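Local coordinates for protein TRAP dicarboxylate transporter, DctP subunit (Sulfurospirillum deleyianum, PDB 4OVS) that binds succinate and, as a periplasmic solute-binding protein, probably delivers dicarboxylates to the membrane components of a TRAP transporter, at residues 31-36 / 190-195; 44-49 / 264-269; 89-94 / 140-145; 243-248 / 255-260. One frame throughout, in Å; residues are numbered along the deposited sequence.

Overall arrangement
The four contacts run from the ligand cleft to the protein surface. Interactions 1 and 3 are buried and lie close to succinate-binding residues; interaction 2 is a surface contact, and interaction 4 is partly buried and remote from the site. Helix 253-289 serves both interactions 2 and 4, and strand 137-152 of interaction 3 is tied to it: Thr264 OG1 lies 2.8 Å from Asp141 OD2, and Arg268 NH2 2.8 Å from Tyr142 O. No hydrogen bond or salt bridge crosses any contact. Interaction 1 adds a carbonyl at a ring edge to its apolar packing, interaction 2 stacks two rings, interaction 3 brings two steeply inclined rings together obliquely, and interaction 4 wedges aliphatic branches against aromatics.

Interaction 1. Residues 31-36 / 190-195; sequences THVVSP and LPFSEV
Phe192 presents the CD2–CE2 rim of its ring to the backbone carbonyl of Val33, and Val33 O lies 3.1 Å from Phe192 CD2, close to the ring plane. No hydrogen bond crosses here; the slightly positive C-H rim of an aromatic ring simply suits an electronegative oxygen. A trans first torsion in Phe192 (chi1 -166°) carries the ring across to the other loop. The two valines add the apolar part, their short branches placing methyls at the ring. With Val33 CG1 anti to the carbonyl carbon (chi1 -55°), CG2 falls between N and the carbonyl carbon and comes within 3.7 Å of Phe192 CD2, while Val34 CG1 meets Phe192 CE2 more loosely at 4.2 Å and obliquely. Within the loop, Val34 N gives a long, bent bond to His32 ND1 (3.3 Å, 138°), lying in the imidazole plane. The Phe192 side chain also lies about 3 Å, at nearest atoms, from a bound succinate, consistent with a contact across the cleft between two lobes, as in related solute-binding proteins. One loop joins strand 26-31 to helix 39-54 and the other strand 186-189 to helix 195-200, while Asn213 of helix 211-216 and Arg169 of strand 167-170 pack against Phe192.

Interaction 2. Residues 44-49 / 264-269; sequences ADFFAK and TEYERK
Helices 39-54 and 253-289 come closest within these segments at Phe46 and Tyr266, whose CA atoms are 8.0 Å apart. Both side chains leave their helices toward the other and fill that gap with an offset stack, the ring centroids 4.6 Å apart and the planes inclined at 27°. The overlap is partial: the CD2–CE2 side of the tyrosine ring slides over the root of the phenylalanine, with Tyr266 CD2 3.6 Å from Phe46 CG and 3.7 Å from Phe46 CB. In each residue CG stands anti to the backbone N (chi1 -173° in Phe46, 170° in Tyr266), which sends both rings outward across the helix gap. Tyrosine suits this partly exposed place, as its ring can pack while its OH makes a weak hydrogen bond to Glu270. Phe46 also packs on Ala263, about one turn earlier on helix 253-289. With no hydrogen bond or salt bridge between the segments, the contact rests on dispersion and the hydrophobic effect, so it depends on shape and overlap rather than on directional bonds.

Interaction 3. Residues 89-94 / 140-145; sequences PSFSKF and LDYWDA
Phe91 and Tyr142 meet at one corner: Phe91 CE1 comes to 3.6 Å from Tyr142 CD1 and 3.8 Å from Tyr142 CE1, reaching the tyrosine ring at its edge, near its plane. The ring planes stand at 79° and the centroids are 5.8 Å apart, yet Tyr142 CD1 approaches the phenylalanine obliquely. Neither CB is aimed at the partner; with CG anti to the carbonyl carbon in both residues (chi1 -57° in Phe91, -64° in Tyr142), the ring ends swing across and close the distance, for the nearest backbones, at Phe91 and Tyr142, remain 9.6 Å apart between CA atoms. Large aromatics suit this buried gap because they can span it. The tyrosine adds a polar end, its OH hydrogen-bonded to the carbonyl of Gly125. The other side of the loop is looser and faces the ligand. Lys93, partly exposed, takes no part in the pair; its NZ forms a salt bridge with Asp72 and a hydrogen bond to bound succinate, while Lys93 N bonds to Ser90 O (2.9 Å) within the loop. Around the tight pair, Leu128 and Lys129 of helix 123-134 pack on Tyr142, and strand 233-241 bridges the two segments, Gly235 bonding to the backbone of Phe91 and Tyr236 to that of Trp143.

Interaction 4. Residues 243-248 / 255-260; sequences SFWKKF and MVLQAM
Two successive helices in a helix-loop-helix connection face each other here, with Phe248, just past the end of helix 242-247, and Val256 near the start of helix 253-289 making the nearest backbone approach, 10.1 Å between CA atoms. Side chains fill that wide gap. Val256 divides its two methyls between two aromatics: CG1, trans to the backbone N (chi1 165°), comes from the opposite direction and meets Trp245 CZ3 at 3.9 Å, oblique to the indole, while CG2 leans on Phe248. A branched aliphatic residue fits because one residue can serve both rings. Leu257, at the exposed margin, crosses the indole obliquely and sets CD2 3.8 Å from Trp245 CZ2, packing on the six-membered ring. Trp245 suits its place by its length, since the indole extends from the short helix to both aliphatic neighbours. Its surroundings also involve Lys253, which makes a cation-pi contact with the indole and gives a hydrogen bond from NZ to Trp245 O, tying the start of helix 253-289 to helix 242-247. Ile28 of strand 26-31 touches both Phe248 and Val256, joining the pair to the sheet. On the phenylalanine the valine is met by the outer ring atoms, with Phe248 CE2 3.8 Å from Val256 CG2.

Interaction 1. Residues 31-36 / 190-195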
loop_
_atom_site.group_PDB
_atom_site.type_symbol
_atom_site.label_atom_id
_atom_site.label_comp_id
_atom_site.label_asym_id
_atom_site.label_seq_id
_atom_site.Cartn_x
_atom_site.Cartn_y
_atom_site.Cartn_z
ATOM N N THR A 31 0.716 -12.736 7.527
ATOM C CA THR A 31 -0.619 -12.192 7.549
ATOM C C THR A 31 -0.627 -10.944 6.713
ATOM O O THR A 31 0.243 -10.140 6.854
ATOM C CB THR A 31 -1.073 -11.882 8.992
ATOM O OG1 THR A 31 -2.397 -11.372 9.003
ATOM C CG2 THR A 31 -0.143 -10.845 9.704
ATOM N N HIS A 32 -1.603 -10.833 5.812
ATOM C CA HIS A 32 -1.851 -9.595 5.058
ATOM C C HIS A 32 -3.327 -9.464 4.641
ATOM O O HIS A 32 -4.128 -10.409 4.847
ATOM C CB HIS A 32 -0.905 -9.499 3.838
ATOM C CG HIS A 32 -1.164 -10.492 2.753
ATOM N ND1 HIS A 32 -2.198 -10.354 1.856
ATOM C CD2 HIS A 32 -0.468 -11.586 2.361
ATOM C CE1 HIS A 32 -2.158 -11.348 0.985
ATOM N NE2 HIS A 32 -1.109 -12.100 1.258
ATOM N N VAL A 33 -3.676 -8.292 4.095
ATOM C CA VAL A 33 -5.030 -7.881 3.894
ATOM C C VAL A 33 -5.512 -7.872 2.429
ATOM O O VAL A 33 -6.681 -7.538 2.163
ATOM C CB VAL A 33 -5.273 -6.457 4.506
ATOM C CG1 VAL A 33 -4.888 -6.389 6.013
ATOM C CG2 VAL A 33 -4.500 -5.407 3.743
ATOM N N VAL A 34 -4.619 -8.176 1.493
ATOM C CA VAL A 34 -4.914 -8.209 0.066
ATOM C C VAL A 34 -5.186 -9.590 -0.550
ATOM O O VAL A 34 -5.067 -10.642 0.097
ATOM C CB VAL A 34 -3.761 -7.543 -0.804
ATOM C CG1 VAL A 34 -3.493 -6.113 -0.397
ATOM C CG2 VAL A 34 -2.512 -8.369 -0.820
ATOM N N SER A 35 -5.657 -9.557 -1.788
ATOM C CA SER A 35 -5.938 -10.773 -2.549
ATOM C C SER A 35 -4.665 -11.500 -2.920
ATOM O O SER A 35 -3.673 -10.870 -3.262
ATOM C CB SER A 35 -6.616 -10.379 -3.871
ATOM O OG SER A 35 -6.746 -11.527 -4.665
ATOM N N PRO A 36 -4.688 -12.834 -2.938
ATOM C CA PRO A 36 -3.478 -13.532 -3.410
ATOM C C PRO A 36 -3.168 -13.270 -4.873
ATOM O O PRO A 36 -2.061 -13.553 -5.332
ATOM C CB PRO A 36 -3.850 -15.012 -3.273
ATOM C CG PRO A 36 -5.061 -15.038 -2.363
ATOM C CD PRO A 36 -5.756 -13.743 -2.490
ATOM N N LEU A 190 -11.275 3.636 7.385
ATOM C CA LEU A 190 -11.851 2.297 7.535
ATOM C C LEU A 190 -10.786 1.245 7.225
ATOM O O LEU A 190 -9.890 1.489 6.439
ATOM C CB LEU A 190 -13.062 2.095 6.580
ATOM C CG LEU A 190 -14.328 2.913 6.837
ATOM C CD1 LEU A 190 -15.349 2.745 5.710
ATOM C CD2 LEU A 190 -14.964 2.502 8.133
ATOM N N PRO A 191 -10.868 0.079 7.864
ATOM C CA PRO A 191 -9.890 -0.969 7.574
ATOM C C PRO A 191 -10.112 -1.477 6.136
ATOM O O PRO A 191 -11.265 -1.467 5.633
ATOM C CB PRO A 191 -10.248 -2.074 8.560
ATOM C CG PRO A 191 -11.293 -1.509 9.485
ATOM C CD PRO A 191 -11.922 -0.370 8.791
ATOM N N PHE A 192 -9.052 -1.928 5.489
ATOM C CA PHE A 192 -9.160 -2.427 4.119
ATOM C C PHE A 192 -10.334 -3.446 3.959
ATOM O O PHE A 192 -11.055 -3.426 2.962
ATOM C CB PHE A 192 -7.807 -3.008 3.649
ATOM C CG PHE A 192 -7.704 -3.252 2.158
ATOM C CD1 PHE A 192 -7.779 -2.197 1.242
ATOM C CD2 PHE A 192 -7.464 -4.532 1.669
ATOM C CE1 PHE A 192 -7.688 -2.428 -0.180
ATOM C CE2 PHE A 192 -7.399 -4.762 0.300
ATOM C CZ PHE A 192 -7.472 -3.695 -0.634
ATOM N N SER A 193 -10.542 -4.336 4.914
ATOM C CA SER A 193 -11.528 -5.405 4.688
ATOM C C SER A 193 -12.984 -4.926 4.590
ATOM O O SER A 193 -13.877 -5.703 4.184
ATOM C CB SER A 193 -11.443 -6.460 5.793
ATOM O OG SER A 193 -11.863 -5.930 7.022
ATOM N N GLU A 194 -13.230 -3.667 4.970
ATOM C CA GLU A 194 -14.583 -3.127 5.043
ATOM C C GLU A 194 -14.898 -2.202 3.857
ATOM O O GLU A 194 -16.020 -1.706 3.726
ATOM C CB GLU A 194 -14.790 -2.370 6.383
ATOM C CG GLU A 194 -14.739 -3.265 7.618
ATOM C CD GLU A 194 -14.945 -2.536 8.959
ATOM O OE1 GLU A 194 -15.375 -1.364 8.988
ATOM O OE2 GLU A 194 -14.665 -3.145 10.021
ATOM N N VAL A 195 -13.913 -1.971 3.002
ATOM C CA VAL A 195 -14.041 -0.992 1.936
ATOM C C VAL A 195 -15.105 -1.353 0.899
ATOM O O VAL A 195 -15.895 -0.519 0.562
ATOM C CB VAL A 195 -12.709 -0.758 1.248
ATOM C CG1 VAL A 195 -12.854 0.169 0.074
ATOM C CG2 VAL A 195 -11.701 -0.159 2.250
#

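Interaction 2. Residues 44-49 / 264-269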
loop_
_atom_site.group_PDB
_atom_site.type_symbol
_atom_site.label_atom_id
_atom_site.label_comp_id
_atom_site.label_asym_id
_atom_site.label_seq_id
_atom_site.Cartn_x
_atom_site.Cartn_y
_atom_site.Cartn_z
ATOM N N ALA A 44 4.021 -12.904 -1.341
ATOM C CA ALA A 44 3.961 -13.621 -0.072
ATOM C C ALA A 44 4.003 -15.142 -0.311
ATOM O O ALA A 44 4.716 -15.857 0.370
ATOM C CB ALA A 44 2.681 -13.251 0.713
ATOM N N ASP A 45 3.227 -15.615 -1.301
ATOM C CA ASP A 45 3.149 -17.045 -1.647
ATOM C C ASP A 45 4.474 -17.561 -2.211
ATOM O O ASP A 45 4.903 -18.689 -1.924
ATOM C CB ASP A 45 2.009 -17.312 -2.652
ATOM C CG ASP A 45 0.614 -17.343 -1.998
ATOM O OD1 ASP A 45 0.502 -17.540 -0.758
ATOM O OD2 ASP A 45 -0.373 -17.246 -2.789
ATOM N N PHE A 46 5.167 -16.719 -2.938
ATOM C CA PHE A 46 6.492 -17.084 -3.457
ATOM C C PHE A 46 7.484 -17.205 -2.305
ATOM O O PHE A 46 8.207 -18.186 -2.188
ATOM C CB PHE A 46 6.937 -16.057 -4.497
ATOM C CG PHE A 46 8.181 -16.423 -5.201
ATOM C CD1 PHE A 46 9.390 -16.002 -4.708
ATOM C CD2 PHE A 46 8.175 -17.240 -6.309
ATOM C CE1 PHE A 46 10.590 -16.339 -5.328
ATOM C CE2 PHE A 46 9.385 -17.598 -6.923
ATOM C CZ PHE A 46 10.583 -17.130 -6.421
ATOM N N PHE A 47 7.481 -16.234 -1.418
ATOM C CA PHE A 47 8.269 -16.367 -0.156
ATOM C C PHE A 47 8.016 -17.660 0.523
ATOM O O PHE A 47 8.946 -18.391 0.845
ATOM C CB PHE A 47 7.926 -15.250 0.771
ATOM C CG PHE A 47 8.490 -15.398 2.156
ATOM C CD1 PHE A 47 9.879 -15.312 2.374
ATOM C CD2 PHE A 47 7.662 -15.576 3.250
ATOM C CE1 PHE A 47 10.388 -15.445 3.629
ATOM C CE2 PHE A 47 8.196 -15.674 4.523
ATOM C CZ PHE A 47 9.549 -15.593 4.711
ATOM N N ALA A 48 6.738 -18.011 0.688
ATOM C CA ALA A 48 6.394 -19.207 1.431
ATOM C C ALA A 48 6.942 -20.461 0.762
ATOM O O ALA A 48 7.544 -21.338 1.397
ATOM C CB ALA A 48 4.851 -19.312 1.558
ATOM N N LYS A 49 6.765 -20.535 -0.533
ATOM C CA LYS A 49 7.284 -21.655 -1.305
ATOM C C LYS A 49 8.821 -21.779 -1.204
ATOM O O LYS A 49 9.361 -22.876 -1.058
ATOM C CB LYS A 49 6.895 -21.449 -2.762
ATOM C CG LYS A 49 7.169 -22.646 -3.631
ATOM C CD LYS A 49 6.978 -22.315 -5.131
ATOM C CE LYS A 49 8.265 -21.823 -5.808
ATOM N NZ LYS A 49 8.205 -21.792 -7.327
ATOM N N THR A 264 11.272 -10.486 -2.876
ATOM C CA THR A 264 11.209 -9.045 -3.072
ATOM C C THR A 264 11.468 -8.739 -4.555
ATOM O O THR A 264 10.733 -7.972 -5.159
ATOM C CB THR A 264 12.264 -8.363 -2.188
ATOM O OG1 THR A 264 11.936 -8.558 -0.794
ATOM C CG2 THR A 264 12.347 -6.915 -2.470
ATOM N N GLU A 265 12.489 -9.374 -5.131
ATOM C CA GLU A 265 12.856 -9.183 -6.570
ATOM C C GLU A 265 11.655 -9.609 -7.435
ATOM O O GLU A 265 11.267 -8.913 -8.372
ATOM C CB GLU A 265 14.085 -10.017 -6.938
ATOM C CG GLU A 265 14.163 -10.361 -8.453
ATOM C CD GLU A 265 15.415 -11.158 -8.861
ATOM O OE1 GLU A 265 15.676 -12.244 -8.259
ATOM O OE2 GLU A 265 16.126 -10.697 -9.804
ATOM N N TYR A 266 11.040 -10.728 -7.059
ATOM C CA TYR A 266 9.912 -11.292 -7.799
ATOM C C TYR A 266 8.671 -10.400 -7.689
ATOM O O TYR A 266 8.018 -10.105 -8.674
ATOM C CB TYR A 266 9.607 -12.684 -7.278
ATOM C CG TYR A 266 8.326 -13.220 -7.815
ATOM C CD1 TYR A 266 8.224 -13.560 -9.144
ATOM C CD2 TYR A 266 7.228 -13.400 -7.002
ATOM C CE1 TYR A 266 7.034 -14.056 -9.674
ATOM C CE2 TYR A 266 6.038 -13.899 -7.509
ATOM C CZ TYR A 266 5.952 -14.228 -8.844
ATOM O OH TYR A 266 4.790 -14.706 -9.401
ATOM N N GLU A 267 8.356 -9.962 -6.484
ATOM C CA GLU A 267 7.238 -9.048 -6.277
ATOM C C GLU A 267 7.330 -7.795 -7.098
ATOM O O GLU A 267 6.328 -7.365 -7.654
ATOM C CB GLU A 267 7.074 -8.680 -4.804
ATOM C CG GLU A 267 5.807 -8.044 -4.459
ATOM C CD GLU A 267 5.702 -6.520 -4.670
ATOM O OE1 GLU A 267 6.735 -5.802 -4.808
ATOM O OE2 GLU A 267 4.512 -6.048 -4.669
ATOM N N ARG A 268 8.513 -7.211 -7.201
ATOM C CA ARG A 268 8.624 -5.954 -7.907
ATOM C C ARG A 268 8.462 -6.171 -9.427
ATOM O O ARG A 268 7.992 -5.284 -10.116
ATOM C CB ARG A 268 9.881 -5.192 -7.575
ATOM C CG ARG A 268 10.072 -4.879 -6.094
ATOM C CD ARG A 268 11.436 -4.240 -5.895
ATOM N NE ARG A 268 11.637 -3.733 -4.542
ATOM C CZ ARG A 268 12.639 -2.926 -4.186
ATOM N NH1 ARG A 268 13.518 -2.506 -5.080
ATOM N NH2 ARG A 268 12.771 -2.529 -2.932
ATOM N N LYS A 269 8.829 -7.347 -9.932
ATOM C CA LYS A 269 8.635 -7.673 -11.342
ATOM C C LYS A 269 7.124 -7.816 -11.616
ATOM O O LYS A 269 6.613 -7.219 -12.547
ATOM C CB LYS A 269 9.444 -8.942 -11.681
ATOM C CG LYS A 269 10.969 -8.691 -11.765
ATOM C CD LYS A 269 11.718 -10.032 -11.843
ATOM C CE LYS A 269 13.203 -9.902 -11.736
ATOM N NZ LYS A 269 13.820 -9.175 -12.845
#

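Interaction 3. Residues 89-94 / 140-145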
loop_
_atom_site.group_PDB
_atom_site.type_symbol
_atom_site.label_atom_id
_atom_site.label_comp_id
_atom_site.label_asym_id
_atom_site.label_seq_id
_atom_site.Cartn_x
_atom_site.Cartn_y
_atom_site.Cartn_z
ATOM N N PRO A 89 2.716 -4.356 5.666
ATOM C CA PRO A 89 1.774 -3.233 5.768
ATOM C C PRO A 89 2.100 -2.110 4.833
ATOM O O PRO A 89 3.263 -1.906 4.547
ATOM C CB PRO A 89 1.943 -2.770 7.217
ATOM C CG PRO A 89 2.498 -3.944 7.906
ATOM C CD PRO A 89 3.390 -4.606 6.942
ATOM N N SER A 90 1.100 -1.383 4.333
ATOM C CA SER A 90 1.395 -0.209 3.510
ATOM C C SER A 90 2.003 0.899 4.401
ATOM O O SER A 90 1.854 0.878 5.616
ATOM C CB SER A 90 0.160 0.314 2.820
ATOM O OG SER A 90 -0.692 0.917 3.760
ATOM N N PHE A 91 2.685 1.859 3.780
ATOM C CA PHE A 91 3.368 2.918 4.516
ATOM C C PHE A 91 2.426 3.624 5.494
ATOM O O PHE A 91 2.787 3.964 6.620
ATOM C CB PHE A 91 3.993 3.929 3.521
ATOM C CG PHE A 91 4.977 3.305 2.523
ATOM C CD1 PHE A 91 5.746 2.221 2.879
ATOM C CD2 PHE A 91 5.073 3.782 1.233
ATOM C CE1 PHE A 91 6.594 1.632 1.978
ATOM C CE2 PHE A 91 5.910 3.192 0.316
ATOM C CZ PHE A 91 6.687 2.139 0.689
ATOM N N SER A 92 1.227 3.902 5.045
ATOM C CA SER A 92 0.235 4.608 5.891
ATOM C C SER A 92 -0.009 3.898 7.217
ATOM O O SER A 92 -0.329 4.530 8.218
ATOM C CB SER A 92 -1.135 4.699 5.190
ATOM O OG SER A 92 -1.110 5.515 4.024
ATOM N N LYS A 93 0.116 2.580 7.206
ATOM C CA LYS A 93 -0.195 1.759 8.344
ATOM C C LYS A 93 0.847 1.952 9.463
ATOM O O LYS A 93 0.582 1.636 10.602
ATOM C CB LYS A 93 -0.272 0.293 7.925
ATOM C CG LYS A 93 -1.233 -0.010 6.787
ATOM C CD LYS A 93 -2.695 0.031 7.188
ATOM C CE LYS A 93 -3.612 0.306 5.985
ATOM N NZ LYS A 93 -3.730 -0.804 5.023
ATOM N N PHE A 94 2.011 2.501 9.125
ATOM C CA PHE A 94 3.076 2.770 10.095
ATOM C C PHE A 94 3.028 4.172 10.703
ATOM O O PHE A 94 3.795 4.499 11.617
ATOM C CB PHE A 94 4.451 2.631 9.418
ATOM C CG PHE A 94 4.819 1.207 9.030
ATOM C CD1 PHE A 94 5.467 0.368 9.928
ATOM C CD2 PHE A 94 4.530 0.721 7.765
ATOM C CE1 PHE A 94 5.819 -0.910 9.586
ATOM C CE2 PHE A 94 4.881 -0.582 7.407
ATOM C CZ PHE A 94 5.517 -1.392 8.307
ATOM N N LEU A 140 12.538 -5.310 6.888
ATOM C CA LEU A 140 13.287 -5.929 5.817
ATOM C C LEU A 140 13.187 -5.020 4.588
ATOM O O LEU A 140 13.710 -3.914 4.624
ATOM C CB LEU A 140 12.767 -7.340 5.553
ATOM C CG LEU A 140 12.914 -8.373 6.655
ATOM C CD1 LEU A 140 12.184 -9.662 6.344
ATOM C CD2 LEU A 140 14.338 -8.675 6.861
ATOM N N ASP A 141 12.488 -5.441 3.529
ATOM C CA ASP A 141 12.559 -4.768 2.223
ATOM C C ASP A 141 11.297 -3.972 1.856
ATOM O O ASP A 141 10.236 -4.258 2.334
ATOM C CB ASP A 141 12.631 -5.797 1.094
ATOM C CG ASP A 141 13.943 -6.523 1.019
ATOM O OD1 ASP A 141 14.994 -5.824 0.969
ATOM O OD2 ASP A 141 13.909 -7.797 0.981
ATOM N N TYR A 142 11.418 -3.029 0.932
ATOM C CA TYR A 142 10.243 -2.414 0.355
ATOM C C TYR A 142 9.711 -3.177 -0.848
ATOM O O TYR A 142 10.499 -3.628 -1.712
ATOM C CB TYR A 142 10.556 -0.997 -0.088
ATOM C CG TYR A 142 10.926 -0.055 1.037
ATOM C CD1 TYR A 142 9.959 0.446 1.866
ATOM C CD2 TYR A 142 12.228 0.362 1.237
ATOM C CE1 TYR A 142 10.260 1.329 2.879
ATOM C CE2 TYR A 142 12.549 1.250 2.275
ATOM C CZ TYR A 142 11.552 1.735 3.086
ATOM O OH TYR A 142 11.830 2.625 4.127
ATOM N N TRP A 143 8.373 -3.279 -0.880
ATOM C CA TRP A 143 7.570 -3.835 -1.982
ATOM C C TRP A 143 6.676 -2.767 -2.610
ATOM O O TRP A 143 6.326 -1.798 -1.945
ATOM C CB TRP A 143 6.694 -4.958 -1.462
ATOM C CG TRP A 143 7.369 -6.258 -1.171
ATOM C CD1 TRP A 143 8.707 -6.492 -1.075
ATOM C CD2 TRP A 143 6.725 -7.498 -0.881
ATOM N NE1 TRP A 143 8.931 -7.827 -0.799
ATOM C CE2 TRP A 143 7.727 -8.463 -0.677
ATOM C CE3 TRP A 143 5.375 -7.907 -0.822
ATOM C CZ2 TRP A 143 7.438 -9.810 -0.427
ATOM C CZ3 TRP A 143 5.104 -9.222 -0.592
ATOM C CH2 TRP A 143 6.123 -10.167 -0.405
ATOM N N ASP A 144 6.287 -2.964 -3.893
ATOM C CA ASP A 144 5.583 -1.977 -4.721
ATOM C C ASP A 144 4.106 -2.417 -4.864
ATOM O O ASP A 144 3.847 -3.608 -5.011
ATOM C CB ASP A 144 6.175 -2.018 -6.141
ATOM C CG ASP A 144 5.595 -0.985 -7.066
ATOM O OD1 ASP A 144 4.927 -0.028 -6.619
ATOM O OD2 ASP A 144 5.840 -1.113 -8.298
ATOM N N ALA A 145 3.186 -1.471 -4.798
ATOM C CA ALA A 145 1.824 -1.703 -5.272
ATOM C C ALA A 145 1.636 -0.908 -6.533
ATOM O O ALA A 145 1.644 -1.477 -7.590
ATOM C CB ALA A 145 0.732 -1.351 -4.201
#

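Interaction 4. Residues 243-248 / 255-260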
loop_
_atom_site.group_PDB
_atom_site.type_symbol
_atom_site.label_atom_id
_atom_site.label_comp_id
_atom_site.label_asym_id
_atom_site.label_seq_id
_atom_site.Cartn_x
_atom_site.Cartn_y
_atom_site.Cartn_z
ATOM N N SER A 243 10.086 -10.714 18.510
ATOM C CA SER A 243 10.232 -11.803 19.472
ATOM C C SER A 243 10.189 -13.157 18.758
ATOM O O SER A 243 10.920 -14.081 19.122
ATOM C CB SER A 243 9.190 -11.690 20.586
ATOM O OG SER A 243 7.893 -11.638 20.060
ATOM N N PHE A 244 9.385 -13.263 17.696
ATOM C CA PHE A 244 9.499 -14.420 16.814
ATOM C C PHE A 244 10.937 -14.533 16.267
ATOM O O PHE A 244 11.547 -15.595 16.338
ATOM C CB PHE A 244 8.480 -14.359 15.652
ATOM C CG PHE A 244 8.900 -15.155 14.431
ATOM C CD1 PHE A 244 8.733 -16.528 14.377
ATOM C CD2 PHE A 244 9.453 -14.511 13.333
ATOM C CE1 PHE A 244 9.128 -17.244 13.251
ATOM C CE2 PHE A 244 9.875 -15.216 12.209
ATOM C CZ PHE A 244 9.710 -16.582 12.167
ATOM N N TRP A 245 11.489 -13.450 15.734
ATOM C CA TRP A 245 12.811 -13.531 15.121
ATOM C C TRP A 245 13.891 -13.842 16.180
ATOM O O TRP A 245 14.849 -14.571 15.914
ATOM C CB TRP A 245 13.149 -12.234 14.403
ATOM C CG TRP A 245 14.299 -12.325 13.435
ATOM C CD1 TRP A 245 15.438 -11.557 13.436
ATOM C CD2 TRP A 245 14.421 -13.207 12.304
ATOM N NE1 TRP A 245 16.247 -11.903 12.394
ATOM C CE2 TRP A 245 15.649 -12.906 11.673
ATOM C CE3 TRP A 245 13.618 -14.206 11.765
ATOM C CZ2 TRP A 245 16.095 -13.581 10.543
ATOM C CZ3 TRP A 245 14.059 -14.877 10.629
ATOM C CH2 TRP A 245 15.273 -14.556 10.025
ATOM N N LYS A 246 13.735 -13.281 17.370
ATOM C CA LYS A 246 14.701 -13.514 18.456
ATOM C C LYS A 246 14.805 -15.011 18.759
ATOM O O LYS A 246 15.900 -15.551 18.905
ATOM C CB LYS A 246 14.279 -12.751 19.709
ATOM C CG LYS A 246 15.275 -12.832 20.885
ATOM C CD LYS A 246 15.707 -11.430 21.359
ATOM C CE LYS A 246 16.749 -11.493 22.456
ATOM N NZ LYS A 246 16.179 -11.932 23.761
ATOM N N LYS A 247 13.647 -15.665 18.809
ATOM C CA LYS A 247 13.527 -17.095 19.096
ATOM C C LYS A 247 13.821 -18.027 17.928
ATOM O O LYS A 247 14.070 -19.201 18.144
ATOM C CB LYS A 247 12.092 -17.416 19.525
ATOM C CG LYS A 247 11.673 -16.909 20.916
ATOM C CD LYS A 247 10.118 -16.986 21.091
ATOM C CE LYS A 247 9.550 -18.410 20.824
ATOM N NZ LYS A 247 8.041 -18.494 20.802
ATOM N N PHE A 248 13.739 -17.542 16.690
ATOM C CA PHE A 248 13.809 -18.441 15.528
ATOM C C PHE A 248 15.224 -18.978 15.432
ATOM O O PHE A 248 16.173 -18.268 15.692
ATOM C CB PHE A 248 13.432 -17.707 14.263
ATOM C CG PHE A 248 13.216 -18.600 13.066
ATOM C CD1 PHE A 248 12.064 -19.374 12.962
ATOM C CD2 PHE A 248 14.147 -18.632 12.039
ATOM C CE1 PHE A 248 11.853 -20.170 11.865
ATOM C CE2 PHE A 248 13.962 -19.443 10.934
ATOM C CZ PHE A 248 12.785 -20.206 10.833
HETATM N N MSE A 255 18.242 -18.990 5.446
HETATM C CA MSE A 255 17.281 -19.392 4.398
HETATM C C MSE A 255 16.028 -18.548 4.374
HETATM O O MSE A 255 15.454 -18.316 3.318
HETATM C CB MSE A 255 16.856 -20.829 4.562
HETATM C CG MSE A 255 17.970 -21.788 4.376
HETATM SE SE MSE A 255 18.836 -22.257 6.028
HETATM C CE MSE A 255 19.196 -24.189 5.690
ATOM N N VAL A 256 15.587 -18.091 5.524
ATOM C CA VAL A 256 14.412 -17.229 5.562
ATOM C C VAL A 256 14.759 -15.932 4.867
ATOM O O VAL A 256 13.986 -15.397 4.072
ATOM C CB VAL A 256 13.923 -17.014 6.979
ATOM C CG1 VAL A 256 12.964 -15.867 7.069
ATOM C CG2 VAL A 256 13.226 -18.249 7.447
ATOM N N LEU A 257 15.954 -15.444 5.134
ATOM C CA LEU A 257 16.386 -14.163 4.621
ATOM C C LEU A 257 16.658 -14.241 3.123
ATOM O O LEU A 257 16.426 -13.279 2.412
ATOM C CB LEU A 257 17.666 -13.690 5.352
ATOM C CG LEU A 257 17.478 -13.290 6.825
ATOM C CD1 LEU A 257 18.816 -12.848 7.368
ATOM C CD2 LEU A 257 16.462 -12.184 7.037
ATOM N N GLN A 258 17.155 -15.373 2.651
ATOM C CA GLN A 258 17.398 -15.511 1.239
ATOM C C GLN A 258 16.010 -15.583 0.527
ATOM O O GLN A 258 15.734 -14.870 -0.443
ATOM C CB GLN A 258 18.268 -16.744 0.954
ATOM C CG GLN A 258 18.555 -16.883 -0.527
ATOM C CD GLN A 258 19.239 -18.177 -0.916
ATOM O OE1 GLN A 258 20.126 -18.685 -0.221
ATOM N NE2 GLN A 258 18.846 -18.699 -2.064
ATOM N N ALA A 259 15.125 -16.406 1.071
ATOM C CA ALA A 259 13.755 -16.508 0.580
ATOM C C ALA A 259 13.130 -15.135 0.410
ATOM O O ALA A 259 12.566 -14.823 -0.651
ATOM C CB ALA A 259 12.975 -17.319 1.487
HETATM N N MSE A 260 13.252 -14.285 1.406
HETATM C CA MSE A 260 12.654 -12.959 1.307
HETATM C C MSE A 260 13.288 -12.055 0.252
HETATM O O MSE A 260 12.567 -11.310 -0.446
HETATM C CB MSE A 260 12.657 -12.232 2.634
HETATM C CG MSE A 260 11.820 -10.928 2.598
HETATM SE SE MSE A 260 9.917 -11.230 2.191
HETATM C CE MSE A 260 9.379 -12.019 3.877
#